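Local coordinates for putative hydantoin racemase (Klebsiella pneumoniae subsp. pneumoniae, PDB 3QVK), which probably interconverts the D and L forms of 5-monosubstituted hydantoins, as a racemase of the HyuE family, at residues I7-S12 / V74-G79; L13-T18 / P147-E152; T117-L122 / L141-L146; I178-G183 / V198-G203. All blocks are in the same frame, centred on the assembly; numbering follows the deposited sequence.

Contact 1: residues I7-S12 / V74-G79; sequences INPNTS and VIASFG. Unlike the reference sequence in segment 74-79: S77 (reference Cys). With 2AL (1-(2,5-dioxo-2,5-dihydro-1H-imidazol-4-yl)urea), chain C.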
loop_
_atom_site.group_PDB
_atom_site.type_symbol
_atom_site.label_atom_id
_atom_site.label_comp_id
_atom_site.label_asym_id
_atom_site.label_seq_id
_atom_site.Cartn_x
_atom_site.Cartn_y
_atom_site.Cartn_z
ATOM N N ILE A 7 -0.655 32.833 5.397
ATOM C CA ILE A 7 -1.058 33.167 4.035
ATOM C C ILE A 7 -2.369 32.490 3.663
ATOM O O ILE A 7 -2.447 31.263 3.590
ATOM C CB ILE A 7 0.028 32.773 2.997
ATOM C CG1 ILE A 7 1.390 33.358 3.380
ATOM C CG2 ILE A 7 -0.386 33.214 1.584
ATOM C CD1 ILE A 7 2.560 32.689 2.695
ATOM N N ASN A 8 -3.399 33.302 3.439
ATOM C CA ASN A 8 -4.610 32.834 2.783
ATOM C C ASN A 8 -4.319 32.786 1.283
ATOM O O ASN A 8 -4.069 33.826 0.676
ATOM C CB ASN A 8 -5.789 33.767 3.091
ATOM C CG ASN A 8 -7.082 33.340 2.403
ATOM O OD1 ASN A 8 -7.225 32.196 1.967
ATOM N ND2 ASN A 8 -8.032 34.263 2.310
ATOM N N PRO A 9 -4.321 31.575 0.687
ATOM C CA PRO A 9 -3.964 31.402 -0.723
ATOM C C PRO A 9 -4.985 31.985 -1.700
ATOM O O PRO A 9 -4.646 32.229 -2.860
ATOM C CB PRO A 9 -3.890 29.877 -0.882
ATOM C CG PRO A 9 -3.721 29.359 0.506
ATOM C CD PRO A 9 -4.549 30.276 1.338
ATOM N N ASN A 10 -6.217 32.192 -1.239
ATOM C CA ASN A 10 -7.221 32.886 -2.043
ATOM C C ASN A 10 -7.241 34.393 -1.753
ATOM O O ASN A 10 -6.679 34.841 -0.750
ATOM C CB ASN A 10 -8.612 32.241 -1.898
ATOM C CG ASN A 10 -9.244 32.470 -0.533
ATOM O OD1 ASN A 10 -9.414 33.607 -0.091
ATOM N ND2 ASN A 10 -9.626 31.383 0.127
ATOM N N THR A 11 -7.885 35.162 -2.628
ATOM C CA THR A 11 -7.864 36.627 -2.545
ATOM C C THR A 11 -9.026 37.227 -1.745
ATOM O O THR A 11 -9.213 38.447 -1.736
ATOM C CB THR A 11 -7.834 37.277 -3.949
ATOM O OG1 THR A 11 -9.002 36.891 -4.682
ATOM C CG2 THR A 11 -6.586 36.858 -4.720
ATOM N N SER A 12 -9.804 36.378 -1.078
ATOM C CA SER A 12 -10.912 36.846 -0.246
ATOM C C SER A 12 -10.398 37.457 1.053
ATOM O O SER A 12 -9.850 36.754 1.907
ATOM C CB SER A 12 -11.886 35.704 0.055
ATOM O OG SER A 12 -12.832 36.081 1.044
ATOM N N VAL A 74 2.465 29.832 7.166
ATOM C CA VAL A 74 1.308 28.941 7.148
ATOM C C VAL A 74 0.547 29.113 5.829
ATOM O O VAL A 74 0.253 30.238 5.415
ATOM C CB VAL A 74 0.365 29.200 8.355
ATOM C CG1 VAL A 74 -0.947 28.440 8.203
ATOM C CG2 VAL A 74 1.045 28.816 9.667
ATOM N N ILE A 75 0.246 27.995 5.171
ATOM C CA ILE A 75 -0.584 28.009 3.965
ATOM C C ILE A 75 -2.021 27.655 4.354
ATOM O O ILE A 75 -2.329 26.501 4.672
ATOM C CB ILE A 75 -0.028 27.073 2.866
ATOM C CG1 ILE A 75 1.386 27.515 2.466
ATOM C CG2 ILE A 75 -0.951 27.061 1.646
ATOM C CD1 ILE A 75 2.094 26.576 1.510
ATOM N N ALA A 76 -2.892 28.662 4.320
ATOM C CA ALA A 76 -4.204 28.582 4.963
ATOM C C ALA A 76 -5.394 28.224 4.066
ATOM O O ALA A 76 -6.460 28.837 4.161
ATOM C CB ALA A 76 -4.483 29.863 5.754
ATOM N N SER A 77 -5.204 27.238 3.193
ATOM C CA SER A 77 -6.325 26.589 2.508
ATOM C C SER A 77 -6.118 25.076 2.483
ATOM O O SER A 77 -4.984 24.599 2.392
ATOM C CB SER A 77 -6.546 27.150 1.101
ATOM O OG SER A 77 -5.578 26.676 0.187
ATOM N N PHE A 78 -7.220 24.334 2.557
ATOM C CA PHE A 78 -7.191 22.893 2.828
ATOM C C PHE A 78 -6.548 22.027 1.735
ATOM O O PHE A 78 -6.375 20.822 1.914
ATOM C CB PHE A 78 -8.600 22.389 3.164
ATOM C CG PHE A 78 -8.620 21.065 3.880
ATOM C CD1 PHE A 78 -8.194 20.965 5.202
ATOM C CD2 PHE A 78 -9.073 19.917 3.233
ATOM C CE1 PHE A 78 -8.214 19.742 5.868
ATOM C CE2 PHE A 78 -9.095 18.689 3.892
ATOM C CZ PHE A 78 -8.666 18.602 5.211
ATOM N N GLY A 79 -6.186 22.639 0.613
ATOM C CA GLY A 79 -5.459 21.928 -0.434
ATOM C C GLY A 79 -3.952 22.046 -0.298
ATOM O O GLY A 79 -3.207 21.452 -1.084
HETATM C C4 2AL C . -10.385 25.735 0.378
HETATM C C5 2AL C . -9.988 26.459 1.489
HETATM O O5 2AL C . -9.668 25.996 2.583
HETATM N N7 2AL C . -10.009 27.750 1.172
HETATM C C8 2AL C . -10.409 27.808 -0.102
HETATM O O8 2AL C . -10.547 28.851 -0.738
HETATM N N9 2AL C . -10.643 26.592 -0.604
HETATM N N3 2AL C . -10.491 24.407 0.283
HETATM C C2 2AL C . -11.592 23.741 0.640
HETATM N N1 2AL C . -12.613 24.439 1.131
HETATM O O2 2AL C . -11.658 22.517 0.524
HETATM O O HOH W 1 -8.409 29.777 2.357
#
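N8 OD1 and A76 O face each other across a water that gives one hydrogen to each, 2.7 Å to N8 OD1 and 2.8 Å to A76 O, and accepts from N7 of the bound 2AL. Two acceptors from the protein and one donor from the ligand thus fix the water's orientation. N8 reaches it because its CG stands anti to the backbone N (chi1 179°). The other end of this side chain, ND2, donates to N10 OD1 from well above that carbonyl plane. N10 OD1 also accepts from S12 N at 3.0 Å, an Asx turn that leads into helix 13-26. With its oxygen so occupied, N10 turns ND2 to the ligand and donates to 2AL O8 (2.8 Å), a task that suits an amide, which accepts at one end and donates at the other. These loops follow the C-terminal ends of adjacent parallel strands, 2-7 and 72-75, the usual place for a binding site in an alpha/beta fold. The strands end with I7 N donating to V74 O (2.7 Å) and A76 N to I7 O. Beyond them the P9 ring lies against the end of the second strand and the loop after it, CG 3.8 Å from I75 CG2 and 3.3 Å from S77 OG. S77, a cysteine in the reference sequence, lays CB against one face of the 2AL ring, and F78 N donates to 2AL O5.

Contact 2: residues L13-T18 / P147-E152; sequences LAMTET and PVLALE. With 2AL (1-(2,5-dioxo-2,5-dihydro-1H-imidazol-4-yl)urea), chain C.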
loop_
_atom_site.group_PDB
_atom_site.type_symbol
_atom_site.label_atom_id
_atom_site.label_comp_id
_atom_site.label_asym_id
_atom_site.label_seq_id
_atom_site.Cartn_x
_atom_site.Cartn_y
_atom_site.Cartn_z
ATOM N N LEU A 13 -10.576 38.769 1.197
ATOM C CA LEU A 13 -10.153 39.471 2.408
ATOM C C LEU A 13 -11.010 39.067 3.608
ATOM O O LEU A 13 -10.525 39.054 4.740
ATOM C CB LEU A 13 -10.185 40.990 2.206
ATOM C CG LEU A 13 -9.286 41.817 3.133
ATOM C CD1 LEU A 13 -7.819 41.723 2.722
ATOM C CD2 LEU A 13 -9.726 43.262 3.146
ATOM N N ALA A 14 -12.273 38.732 3.346
ATOM C CA ALA A 14 -13.188 38.231 4.371
ATOM C C ALA A 14 -12.679 36.927 4.991
ATOM O O ALA A 14 -12.708 36.762 6.213
ATOM C CB ALA A 14 -14.583 38.036 3.792
ATOM N N MET A 15 -12.215 36.012 4.142
ATOM C CA MET A 15 -11.652 34.744 4.600
ATOM C C MET A 15 -10.299 34.963 5.282
ATOM O O MET A 15 -9.974 34.277 6.252
ATOM C CB MET A 15 -11.536 33.747 3.441
ATOM C CG MET A 15 -11.389 32.290 3.876
ATOM S SD MET A 15 -12.028 31.107 2.667
ATOM C CE MET A 15 -13.789 31.234 2.962
ATOM N N THR A 16 -9.531 35.929 4.777
ATOM C CA THR A 16 -8.250 36.323 5.372
ATOM C C THR A 16 -8.428 36.822 6.811
ATOM O O THR A 16 -7.593 36.544 7.678
ATOM C CB THR A 16 -7.532 37.402 4.517
ATOM O OG1 THR A 16 -7.476 36.978 3.149
ATOM C CG2 THR A 16 -6.108 37.649 5.017
ATOM N N GLU A 17 -9.520 37.547 7.059
ATOM C CA GLU A 17 -9.836 38.062 8.394
ATOM C C GLU A 17 -10.239 36.949 9.362
ATOM O O GLU A 17 -9.856 36.971 10.533
ATOM C CB GLU A 17 -10.939 39.128 8.329
ATOM C CG GLU A 17 -10.534 40.441 7.650
ATOM C CD GLU A 17 -9.595 41.306 8.483
ATOM O OE1 GLU A 17 -9.495 41.099 9.713
ATOM O OE2 GLU A 17 -8.961 42.212 7.902
ATOM N N THR A 18 -11.013 35.984 8.865
ATOM C CA THR A 18 -11.434 34.824 9.652
ATOM C C THR A 18 -10.230 33.951 10.010
ATOM O O THR A 18 -10.093 33.504 11.151
ATOM C CB THR A 18 -12.490 33.981 8.897
ATOM O OG1 THR A 18 -13.555 34.830 8.449
ATOM C CG2 THR A 18 -13.068 32.888 9.793
ATOM N N PRO A 147 -20.643 26.104 -1.867
ATOM C CA PRO A 147 -19.393 26.770 -2.245
ATOM C C PRO A 147 -18.589 27.217 -1.023
ATOM O O PRO A 147 -19.162 27.443 0.044
ATOM C CB PRO A 147 -19.866 27.987 -3.052
ATOM C CG PRO A 147 -21.304 28.169 -2.687
ATOM C CD PRO A 147 -21.818 26.792 -2.434
ATOM N N VAL A 148 -17.274 27.332 -1.190
ATOM C CA VAL A 148 -16.363 27.695 -0.098
ATOM C C VAL A 148 -16.789 28.977 0.630
ATOM O O VAL A 148 -16.797 29.026 1.864
ATOM C CB VAL A 148 -14.895 27.808 -0.604
ATOM C CG1 VAL A 148 -13.978 28.375 0.474
ATOM C CG2 VAL A 148 -14.385 26.448 -1.060
ATOM N N LEU A 149 -17.170 29.995 -0.139
ATOM C CA LEU A 149 -17.502 31.311 0.413
ATOM C C LEU A 149 -18.872 31.388 1.102
ATOM O O LEU A 149 -19.232 32.431 1.652
ATOM C CB LEU A 149 -17.370 32.397 -0.666
ATOM C CG LEU A 149 -15.980 32.587 -1.287
ATOM C CD1 LEU A 149 -16.040 33.558 -2.455
ATOM C CD2 LEU A 149 -14.950 33.045 -0.256
ATOM N N ALA A 150 -19.620 30.285 1.083
ATOM C CA ALA A 150 -20.892 30.194 1.807
ATOM C C ALA A 150 -20.684 30.332 3.316
ATOM O O ALA A 150 -21.587 30.757 4.039
ATOM C CB ALA A 150 -21.607 28.889 1.482
ATOM N N LEU A 151 -19.485 29.980 3.775
ATOM C CA LEU A 151 -19.095 30.130 5.177
ATOM C C LEU A 151 -18.963 31.596 5.594
ATOM O O LEU A 151 -18.957 31.912 6.785
ATOM C CB LEU A 151 -17.777 29.394 5.441
ATOM C CG LEU A 151 -17.791 27.864 5.373
ATOM C CD1 LEU A 151 -16.406 27.335 5.029
ATOM C CD2 LEU A 151 -18.303 27.254 6.677
ATOM N N GLU A 152 -18.860 32.483 4.605
ATOM C CA GLU A 152 -18.693 33.916 4.850
ATOM C C GLU A 152 -19.923 34.744 4.466
ATOM O O GLU A 152 -19.906 35.972 4.589
ATOM C CB GLU A 152 -17.462 34.446 4.101
ATOM C CG GLU A 152 -16.139 33.774 4.462
ATOM C CD GLU A 152 -15.553 34.243 5.789
ATOM O OE1 GLU A 152 -16.127 35.151 6.431
ATOM O OE2 GLU A 152 -14.505 33.698 6.188
HETATM C C4 2AL C . -10.385 25.735 0.378
HETATM C C5 2AL C . -9.988 26.459 1.489
HETATM O O5 2AL C . -9.668 25.996 2.583
HETATM N N7 2AL C . -10.009 27.750 1.172
HETATM C C8 2AL C . -10.409 27.808 -0.102
HETATM O O8 2AL C . -10.547 28.851 -0.738
HETATM N N9 2AL C . -10.643 26.592 -0.604
HETATM N N3 2AL C . -10.491 24.407 0.283
HETATM C C2 2AL C . -11.592 23.741 0.640
HETATM N N1 2AL C . -12.613 24.439 1.131
HETATM O O2 2AL C . -11.658 22.517 0.524
#
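M15 makes the apolar part of this contact, its terminal CE lodged among V148 CG1 (3.8 Å), L149 CD2 (3.9 Å) and E152 CG (3.8 Å). CG leaves anti to the backbone N and the chain then bends at SD (chi3 -78°), which swings the methyl toward the facing turn. M15 and V148 cross at about a right angle; an unbranched, flexible thioether suits a place where one methyl must reach several partners. V148 divides its two methyls: CG1 covers one face of the 2AL ring, 3.7 Å from 2AL C8, while CG2 touches the urea end, 3.5 Å from 2AL N1. The two elements are the first turns of helix 13-26 and the short 3-10 segment 148-151, which come from the two halves of the molecule, each built on its own parallel sheet, and meet over the bound ligand. The polar part lies farther from 2AL. E152, bent at chi2 (-77°), sends its carboxylate to the helix, where OE2 is 2.7 Å from T18 OG1. That hydroxyl also lies 3.1 Å from A14 O, one turn back, and has a single proton for two possible acceptors. E152 and T18 approach from opposite directions, a short hydroxyl meeting a long acidic chain at the partly exposed edge, while E46 OE2 receives V148 N at the start of the 3-10 turn.

Contact 3: residues T117-L122 / L141-L146; sequences TLPRTL and LHAIDL. With 2AL (1-(2,5-dioxo-2,5-dihydro-1H-imidazol-4-yl)urea), chain C.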
loop_
_atom_site.group_PDB
_atom_site.type_symbol
_atom_site.label_atom_id
_atom_site.label_comp_id
_atom_site.label_asym_id
_atom_site.label_seq_id
_atom_site.Cartn_x
_atom_site.Cartn_y
_atom_site.Cartn_z
ATOM N N THR A 117 -16.103 21.381 1.959
ATOM C CA THR A 117 -17.096 22.226 1.288
ATOM C C THR A 117 -17.776 21.558 0.086
ATOM O O THR A 117 -18.911 21.090 0.193
ATOM C CB THR A 117 -16.479 23.580 0.855
ATOM O OG1 THR A 117 -15.352 23.341 0.001
ATOM C CG2 THR A 117 -16.024 24.379 2.070
ATOM N N LEU A 118 -17.080 21.524 -1.050
ATOM C CA LEU A 118 -17.639 21.001 -2.299
ATOM C C LEU A 118 -17.202 19.566 -2.584
ATOM O O LEU A 118 -16.085 19.181 -2.227
ATOM C CB LEU A 118 -17.253 21.901 -3.479
ATOM C CG LEU A 118 -18.015 23.209 -3.707
ATOM C CD1 LEU A 118 -17.370 23.985 -4.842
ATOM C CD2 LEU A 118 -19.492 22.966 -4.006
ATOM N N PRO A 119 -18.081 18.771 -3.228
ATOM C CA PRO A 119 -17.753 17.405 -3.648
ATOM C C PRO A 119 -16.494 17.300 -4.514
ATOM O O PRO A 119 -15.743 16.335 -4.379
ATOM C CB PRO A 119 -18.984 16.984 -4.454
ATOM C CG PRO A 119 -20.095 17.742 -3.838
ATOM C CD PRO A 119 -19.510 19.073 -3.450
ATOM N N ARG A 120 -16.262 18.284 -5.382
ATOM C CA ARG A 120 -15.113 18.248 -6.295
ATOM C C ARG A 120 -13.757 18.493 -5.615
ATOM O O ARG A 120 -12.708 18.279 -6.227
ATOM C CB ARG A 120 -15.317 19.198 -7.484
ATOM C CG ARG A 120 -15.245 20.688 -7.159
ATOM C CD ARG A 120 -15.342 21.528 -8.430
ATOM N NE ARG A 120 -14.323 21.161 -9.414
ATOM C CZ ARG A 120 -14.272 21.620 -10.664
ATOM N NH1 ARG A 120 -15.181 22.478 -11.109
ATOM N NH2 ARG A 120 -13.304 21.215 -11.475
ATOM N N THR A 121 -13.782 18.934 -4.358
ATOM C CA THR A 121 -12.550 19.132 -3.588
ATOM C C THR A 121 -12.142 17.867 -2.828
ATOM O O THR A 121 -11.022 17.779 -2.321
ATOM C CB THR A 121 -12.648 20.327 -2.602
ATOM O OG1 THR A 121 -13.642 20.061 -1.605
ATOM C CG2 THR A 121 -12.995 21.618 -3.341
ATOM N N LEU A 122 -13.052 16.895 -2.760
ATOM C CA LEU A 122 -12.803 15.634 -2.050
ATOM C C LEU A 122 -11.596 14.874 -2.599
ATOM O O LEU A 122 -10.782 14.367 -1.826
ATOM C CB LEU A 122 -14.048 14.738 -2.060
ATOM C CG LEU A 122 -15.246 15.140 -1.193
ATOM C CD1 LEU A 122 -16.486 14.365 -1.604
ATOM C CD2 LEU A 122 -14.957 14.940 0.289
ATOM N N LEU A 141 -14.594 10.701 4.168
ATOM C CA LEU A 141 -14.544 12.086 3.713
ATOM C C LEU A 141 -15.946 12.537 3.323
ATOM O O LEU A 141 -16.672 11.808 2.640
ATOM C CB LEU A 141 -13.591 12.242 2.523
ATOM C CG LEU A 141 -12.091 12.019 2.733
ATOM C CD1 LEU A 141 -11.723 10.554 2.535
ATOM C CD2 LEU A 141 -11.308 12.890 1.769
ATOM N N HIS A 142 -16.322 13.733 3.763
ATOM C CA HIS A 142 -17.659 14.262 3.517
ATOM C C HIS A 142 -17.624 15.701 3.013
ATOM O O HIS A 142 -16.758 16.485 3.408
ATOM C CB HIS A 142 -18.507 14.197 4.788
ATOM C CG HIS A 142 -18.572 12.837 5.412
ATOM N ND1 HIS A 142 -19.147 11.755 4.782
ATOM C CD2 HIS A 142 -18.145 12.388 6.616
ATOM C CE1 HIS A 142 -19.064 10.695 5.567
ATOM N NE2 HIS A 142 -18.461 11.053 6.686
ATOM N N ALA A 143 -18.577 16.034 2.147
ATOM C CA ALA A 143 -18.741 17.393 1.638
ATOM C C ALA A 143 -20.162 17.886 1.901
ATOM O O ALA A 143 -21.122 17.124 1.773
ATOM C CB ALA A 143 -18.421 17.445 0.154
ATOM N N ILE A 144 -20.287 19.160 2.266
ATOM C CA ILE A 144 -21.590 19.753 2.596
ATOM C C ILE A 144 -22.357 20.275 1.374
ATOM O O ILE A 144 -23.495 20.734 1.498
ATOM C CB ILE A 144 -21.473 20.870 3.677
ATOM C CG1 ILE A 144 -20.513 21.981 3.225
ATOM C CG2 ILE A 144 -21.053 20.268 5.023
ATOM C CD1 ILE A 144 -20.647 23.285 4.003
ATOM N N ASP A 145 -21.719 20.190 0.205
ATOM C CA ASP A 145 -22.290 20.612 -1.086
ATOM C C ASP A 145 -22.699 22.094 -1.135
ATOM O O ASP A 145 -23.764 22.451 -1.647
ATOM C CB ASP A 145 -23.441 19.689 -1.525
ATOM C CG ASP A 145 -23.711 19.751 -3.029
ATOM O OD1 ASP A 145 -24.745 19.201 -3.466
ATOM O OD2 ASP A 145 -22.898 20.344 -3.774
ATOM N N LEU A 146 -21.835 22.944 -0.588
ATOM C CA LEU A 146 -21.971 24.390 -0.707
ATOM C C LEU A 146 -20.626 24.989 -1.107
ATOM O O LEU A 146 -19.579 24.449 -0.735
ATOM C CB LEU A 146 -22.458 25.010 0.608
ATOM C CG LEU A 146 -23.915 24.817 1.046
ATOM C CD1 LEU A 146 -24.144 25.515 2.375
ATOM C CD2 LEU A 146 -24.905 25.329 0.002
HETATM C C4 2AL C . -10.385 25.735 0.378
HETATM C C5 2AL C . -9.988 26.459 1.489
HETATM O O5 2AL C . -9.668 25.996 2.583
HETATM N N7 2AL C . -10.009 27.750 1.172
HETATM C C8 2AL C . -10.409 27.808 -0.102
HETATM O O8 2AL C . -10.547 28.851 -0.738
HETATM N N9 2AL C . -10.643 26.592 -0.604
HETATM N N3 2AL C . -10.491 24.407 0.283
HETATM C C2 2AL C . -11.592 23.741 0.640
HETATM N N1 2AL C . -12.613 24.439 1.131
HETATM O O2 2AL C . -11.658 22.517 0.524
#
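A143 CB sits at the middle of this contact, with L122 CD1 at 4.0 Å and the P119 ring beside it, CD at 4.1 Å. A small methyl lets the loop backbone come close too, for P119 N is only 3.6 Å from A143 CB. L122 and L141 slide past each other in opposite directions, L122 CD2 meeting L141 CB at 3.8 Å, and so the first residue of helix 122-132 is packed onto strand 138-143, one of the two edge strands of its sheet within the chain. Farther along, L118 lays its branch over the carbonyl of L146, and P119 CD and CG lie beside D145 OD2. The polar contact between the backbones is modest: D145 N donates to T117 O at 2.9 Å, but the N-H points well aside (124°), a weak bond. D145 has positive phi and psi, the left-handed region, as the chain turns away after the strand. Within the loop, T121 grips L118 O twice, through its backbone N and through OG1 (2.7 Å), the hydroxyl lying in the carbonyl plane on a lone pair. T117 OG1, tucked between its own backbone N and carbonyl carbon (chi1 57°), accepts a weak bond from 2AL N1 at 3.2 Å. R120 instead forms salt bridges with E88 and E231 of the second subunit. Apolar packing therefore probably does most to hold the loop to the strand, while T121 closes the loop's own turn and T117 offers its hydroxyl, weakly, to the urea end of the ligand.

Contact 4: residues I178-G183 / V198-G203; sequences IVLGSG and VPVIDG. Unlike the reference sequence in segment 178-183: S182 (reference Cys). With 2AL (1-(2,5-dioxo-2,5-dihydro-1H-imidazol-4-yl)urea), chain C.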
loop_
_atom_site.group_PDB
_atom_site.type_symbol
_atom_site.label_atom_id
_atom_site.label_comp_id
_atom_site.label_asym_id
_atom_site.label_seq_id
_atom_site.Cartn_x
_atom_site.Cartn_y
_atom_site.Cartn_z
ATOM N N ILE A 178 -12.898 14.864 14.212
ATOM C CA ILE A 178 -13.269 15.501 12.952
ATOM C C ILE A 178 -12.193 16.490 12.506
ATOM O O ILE A 178 -11.710 17.299 13.301
ATOM C CB ILE A 178 -14.644 16.231 13.050
ATOM C CG1 ILE A 178 -15.758 15.278 13.522
ATOM C CG2 ILE A 178 -15.003 16.917 11.723
ATOM C CD1 ILE A 178 -16.083 14.121 12.570
ATOM N N VAL A 179 -11.818 16.404 11.233
ATOM C CA VAL A 179 -10.949 17.395 10.609
ATOM C C VAL A 179 -11.801 18.290 9.712
ATOM O O VAL A 179 -12.428 17.813 8.762
ATOM C CB VAL A 179 -9.805 16.730 9.798
ATOM C CG1 VAL A 179 -9.111 17.741 8.886
ATOM C CG2 VAL A 179 -8.798 16.080 10.733
ATOM N N LEU A 180 -11.834 19.582 10.030
ATOM C CA LEU A 180 -12.570 20.552 9.220
ATOM C C LEU A 180 -11.788 20.868 7.948
ATOM O O LEU A 180 -10.623 21.267 8.006
ATOM C CB LEU A 180 -12.875 21.823 10.021
ATOM C CG LEU A 180 -13.729 21.675 11.289
ATOM C CD1 LEU A 180 -13.842 23.006 12.015
ATOM C CD2 LEU A 180 -15.114 21.110 10.991
ATOM N N GLY A 181 -12.440 20.677 6.805
ATOM C CA GLY A 181 -11.777 20.742 5.506
ATOM C C GLY A 181 -11.810 22.082 4.796
ATOM O O GLY A 181 -11.916 22.131 3.568
ATOM N N SER A 182 -11.711 23.168 5.562
ATOM C CA SER A 182 -11.672 24.519 4.999
ATOM C C SER A 182 -11.094 25.528 5.987
ATOM O O SER A 182 -11.251 25.384 7.201
ATOM C CB SER A 182 -13.069 24.969 4.559
ATOM O OG SER A 182 -13.010 26.195 3.849
ATOM N N GLY A 183 -10.433 26.551 5.452
ATOM C CA GLY A 183 -9.925 27.660 6.256
ATOM C C GLY A 183 -11.033 28.556 6.783
ATOM O O GLY A 183 -10.829 29.311 7.734
ATOM N N VAL A 198 -15.849 15.896 21.372
ATOM C CA VAL A 198 -14.789 15.227 20.616
ATOM C C VAL A 198 -13.857 16.281 20.011
ATOM O O VAL A 198 -14.254 17.439 19.867
ATOM C CB VAL A 198 -15.351 14.324 19.474
ATOM C CG1 VAL A 198 -16.139 13.153 20.037
ATOM C CG2 VAL A 198 -16.194 15.135 18.489
ATOM N N PRO A 199 -12.612 15.892 19.670
ATOM C CA PRO A 199 -11.736 16.829 18.972
ATOM C C PRO A 199 -12.264 17.183 17.580
ATOM O O PRO A 199 -12.365 16.316 16.708
ATOM C CB PRO A 199 -10.412 16.061 18.861
ATOM C CG PRO A 199 -10.463 15.054 19.949
ATOM C CD PRO A 199 -11.898 14.665 20.068
ATOM N N VAL A 200 -12.624 18.450 17.401
ATOM C CA VAL A 200 -12.968 18.992 16.088
ATOM C C VAL A 200 -11.866 19.986 15.744
ATOM O O VAL A 200 -11.726 21.026 16.392
ATOM C CB VAL A 200 -14.363 19.663 16.073
ATOM C CG1 VAL A 200 -14.726 20.121 14.666
ATOM C CG2 VAL A 200 -15.424 18.705 16.606
ATOM N N ILE A 201 -11.076 19.647 14.730
ATOM C CA ILE A 201 -9.779 20.286 14.527
ATOM C C ILE A 201 -9.755 21.283 13.371
ATOM O O ILE A 201 -10.163 20.971 12.250
ATOM C CB ILE A 201 -8.654 19.223 14.374
ATOM C CG1 ILE A 201 -8.564 18.374 15.646
ATOM C CG2 ILE A 201 -7.305 19.880 14.069
ATOM C CD1 ILE A 201 -7.931 17.019 15.451
ATOM N N ASP A 202 -9.279 22.487 13.676
ATOM C CA ASP A 202 -9.020 23.511 12.675
ATOM C C ASP A 202 -7.540 23.505 12.318
ATOM O O ASP A 202 -6.679 23.583 13.197
ATOM C CB ASP A 202 -9.433 24.890 13.204
ATOM C CG ASP A 202 -8.744 26.031 12.477
ATOM O OD1 ASP A 202 -8.686 26.010 11.229
ATOM O OD2 ASP A 202 -8.265 26.958 13.161
ATOM N N GLY A 203 -7.258 23.429 11.022
ATOM C CA GLY A 203 -5.889 23.406 10.524
ATOM C C GLY A 203 -5.125 24.705 10.690
ATOM O O GLY A 203 -3.901 24.688 10.843
HETATM C C4 2AL C . -10.385 25.735 0.378
HETATM C C5 2AL C . -9.988 26.459 1.489
HETATM O O5 2AL C . -9.668 25.996 2.583
HETATM N N7 2AL C . -10.009 27.750 1.172
HETATM C C8 2AL C . -10.409 27.808 -0.102
HETATM O O8 2AL C . -10.547 28.851 -0.738
HETATM N N9 2AL C . -10.643 26.592 -0.604
HETATM N N3 2AL C . -10.491 24.407 0.283
HETATM C C2 2AL C . -11.592 23.741 0.640
HETATM N N1 2AL C . -12.613 24.439 1.131
HETATM O O2 2AL C . -11.658 22.517 0.524
HETATM O O HOH W 2 -8.709 23.088 8.611
#
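L180 overlaps V200 obliquely, its CD2 3.8 Å from V200 CG1. That methyl stands anti to its backbone N (chi1 -176°), which directs it at the leucine, and it also lies 4.2 Å from I178 CB, so one branch of the valine meets two alternate residues of the neighbouring strand. V179 and I201 point to the other face of the sheet. Beta-branched residues suit these extended strands, and their burial suits aliphatic chains. The strands pair in parallel: I178 N donates to P199 O almost straight (171°), I201 N to I178 O at 2.8 Å, and L180 N to I201 O at 3.1 Å. Beyond the last of these the backbones part, and a water fills the fork, donating to L180 O (2.7 Å) and accepting from G203 N. D202 caps the helix that starts there, its carboxylate receiving S205 N and, weakly, V204 N. The loop that follows the other strand enters the ligand site, where G183 N donates to 2AL O5 at 3.0 Å and S182 OG comes within 3.3 Å of 2AL N1; S182 is a cysteine in the reference sequence. Strands 177-181 and 200-201, with helix 189-196 between them, form a beta-alpha-beta unit. Strand 112-116 pairs with the far edge of strand 177-181; helix 157-172 covers the face bearing I178 and L180, helix 97-108 packs on V179 and I201, and L219 of the third subunit reaches I201.

In the fold
All four contacts border the same bound 2AL. Contact 1 belongs to the sheet of strands 2-7 and 72-75, contacts 3 and 4 to the second sheet, and contact 2 joins the two halves. The centres of contacts 1 and 2 are about 11 Å apart, and N8 ND2 is 2.9 Å from T16 OG1, a probable hydrogen bond. F78 of contact 1 packs on contact 4, whereas contacts 1 and 3 do not touch, their nearest atoms being about 6 Å apart. S77 and S182, cysteines in the reference sequence, lie on opposite sides of the ring plane, S182 displaced toward the rim, consistent with a pair of cysteines acting from the two sides, as in two-base racemases of this superfamily.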